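Local coordinates for protein-glutamine gamma-glutamyltransferase (Pseudomonas aeruginosa PAO1, PDB 6G49) that displays transglutaminase activity in vitro, joining protein glutamine and lysine side chains, and is critical for the viability of the bacterium, at residues D45-G50 and Y219-P224. Residues are numbered along the deposited sequence; the frame is centred on the assembly and turned at random.
Sequences DIAELG and YTLKPP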
loop_
_atom_site.group_PDB
_atom_site.type_symbol
_atom_site.label_atom_id
_atom_site.label_comp_id
_atom_site.label_asym_id
_atom_site.label_seq_id
_atom_site.Cartn_x
_atom_site.Cartn_y
_atom_site.Cartn_z
ATOM N N ASP A 45 11.540 -1.717 7.704
ATOM C CA ASP A 45 10.891 -2.836 8.284
ATOM C C ASP A 45 10.378 -3.776 7.198
ATOM O O ASP A 45 10.386 -5.001 7.410
ATOM C CB ASP A 45 9.685 -2.530 9.183
ATOM C CG ASP A 45 10.074 -1.909 10.523
ATOM O OD1 ASP A 45 11.256 -2.009 10.881
ATOM O OD2 ASP A 45 9.218 -1.262 11.150
ATOM N N ILE A 46 9.985 -3.251 6.034
ATOM C CA ILE A 46 9.487 -4.128 4.979
ATOM C C ILE A 46 10.672 -4.824 4.303
ATOM O O ILE A 46 10.540 -5.956 3.834
ATOM C CB ILE A 46 8.561 -3.404 3.969
ATOM C CG1 ILE A 46 7.461 -2.661 4.704
ATOM C CG2 ILE A 46 7.988 -4.431 2.985
ATOM C CD1 ILE A 46 6.698 -3.534 5.648
ATOM N N ALA A 47 11.818 -4.156 4.260
ATOM C CA ALA A 47 13.038 -4.740 3.739
ATOM C C ALA A 47 13.372 -5.998 4.549
ATOM O O ALA A 47 13.853 -7.034 4.024
ATOM C CB ALA A 47 14.120 -3.707 3.738
ATOM N N GLU A 48 13.140 -5.956 5.867
ATOM C CA GLU A 48 13.377 -7.177 6.675
ATOM C C GLU A 48 12.502 -8.346 6.169
ATOM O O GLU A 48 12.967 -9.476 6.056
ATOM C CB GLU A 48 13.237 -6.854 8.166
ATOM C CG GLU A 48 13.289 -8.126 9.010
ATOM C CD GLU A 48 13.506 -7.955 10.506
ATOM O OE1 GLU A 48 13.823 -6.823 10.931
ATOM O OE2 GLU A 48 13.352 -8.965 11.245
ATOM N N LEU A 49 11.223 -8.120 5.771
ATOM C CA LEU A 49 10.397 -9.143 5.111
ATOM C C LEU A 49 10.905 -9.514 3.718
ATOM O O LEU A 49 10.689 -10.655 3.247
ATOM C CB LEU A 49 8.907 -8.721 4.999
ATOM C CG LEU A 49 8.104 -8.673 6.301
ATOM C CD1 LEU A 49 6.693 -8.088 6.033
ATOM C CD2 LEU A 49 7.949 -10.043 6.983
ATOM N N GLY A 50 11.510 -8.567 3.028
ATOM C CA GLY A 50 12.102 -8.778 1.732
ATOM C C GLY A 50 13.150 -9.882 1.770
ATOM O O GLY A 50 13.542 -10.368 0.690
ATOM N N TYR A 219 16.678 1.387 -5.269
ATOM C CA TYR A 219 15.732 0.467 -4.645
ATOM C C TYR A 219 16.597 -0.685 -4.124
ATOM O O TYR A 219 17.184 -1.407 -4.898
ATOM C CB TYR A 219 14.719 -0.048 -5.647
ATOM C CG TYR A 219 13.519 -0.653 -4.979
ATOM C CD1 TYR A 219 12.714 0.119 -4.178
ATOM C CD2 TYR A 219 13.204 -1.987 -5.133
ATOM C CE1 TYR A 219 11.621 -0.411 -3.549
ATOM C CE2 TYR A 219 12.105 -2.531 -4.504
ATOM C CZ TYR A 219 11.318 -1.726 -3.715
ATOM O OH TYR A 219 10.218 -2.223 -3.074
ATOM N N THR A 220 16.669 -0.848 -2.812
ATOM C CA THR A 220 17.588 -1.819 -2.187
ATOM C C THR A 220 16.940 -2.421 -0.921
ATOM O O THR A 220 16.260 -1.732 -0.167
ATOM C CB THR A 220 18.937 -1.143 -1.892
ATOM O OG1 THR A 220 19.784 -2.053 -1.184
ATOM C CG2 THR A 220 18.829 0.101 -1.046
ATOM N N LEU A 221 17.320 -3.665 -0.643
ATOM C CA LEU A 221 16.947 -4.361 0.553
ATOM C C LEU A 221 17.878 -3.987 1.706
ATOM O O LEU A 221 17.626 -4.430 2.799
ATOM C CB LEU A 221 17.011 -5.863 0.273
ATOM C CG LEU A 221 15.801 -6.423 -0.458
ATOM C CD1 LEU A 221 16.044 -7.829 -0.983
ATOM C CD2 LEU A 221 14.593 -6.428 0.474
ATOM N N LYS A 222 18.924 -3.191 1.450
ATOM C CA LYS A 222 19.850 -2.761 2.460
ATOM C C LYS A 222 20.011 -1.269 2.361
ATOM O O LYS A 222 21.069 -0.749 2.069
ATOM C CB LYS A 222 21.170 -3.542 2.339
ATOM C CG LYS A 222 21.075 -4.987 2.822
ATOM C CD LYS A 222 22.346 -5.535 3.462
ATOM C CE LYS A 222 22.085 -6.417 4.670
ATOM N NZ LYS A 222 21.037 -7.436 4.412
ATOM N N PRO A 223 18.926 -0.511 2.632
ATOM C CA PRO A 223 18.997 0.928 2.603
ATOM C C PRO A 223 19.887 1.504 3.693
ATOM O O PRO A 223 19.945 1.001 4.808
ATOM C CB PRO A 223 17.574 1.408 2.875
ATOM C CG PRO A 223 16.850 0.213 3.445
ATOM C CD PRO A 223 17.626 -1.035 3.080
ATOM N N PRO A 224 20.551 2.618 3.388
ATOM C CA PRO A 224 21.337 3.334 4.380
ATOM C C PRO A 224 20.444 3.907 5.491
ATOM O O PRO A 224 19.269 4.240 5.289
ATOM C CB PRO A 224 22.031 4.470 3.622
ATOM C CG PRO A 224 21.544 4.387 2.186
ATOM C CD PRO A 224 20.597 3.225 2.058
#
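Ala47 and Leu221 bring the short helix 45-50 and the loop 219-224 closest together, their CA atoms 5.1 Å apart, in an example of how small residues on a helix face let another backbone come near. The loop belongs to the transglutaminase-like part of this periplasmic domain, following strand 218-219 and preceding helix 230-238, whereas the helix comes from the N-terminal region of the chain. The contact is van der Waals packing, methyl groups against methyl groups, a glycine CA and backbone carbonyl oxygens. Ala47 directs its methyl at the loop, and CB settles 3.7 Å from the carbonyl O of Leu221. Leu221 answers with both methyls, CD2 the closer. Its CG stands anti to the carbonyl carbon (chi1 -80°); CD1 continues the extended chain, while CD2 branches off it toward the helix, 3.6 Å from CA of Gly50. The same CD2 lies 3.7 Å from O of Ala47. With no side chain at Gly50, CD2 packs directly on its CA. Pro223 adds a looser touch, its ring carbon CD 4.5 Å from CB of Ala47. An ST turn within the loop spans Leu221: OG1 of Thr220 accepts the backbone N-H of Lys222 almost straight, at 165°. Ile46 of the helix, its end leading away from the loop, touches Cys243, by similarity the nucleophile, and Tyr219 touches Cys243 and His287, so both segments border the probable catalytic centre. The Ala47 side chain itself stays about 7 Å from that of Cys243, near the site without touching it. At the far end of Leu221, the second methyl CD1 lies 3.9 Å from O of Gly50.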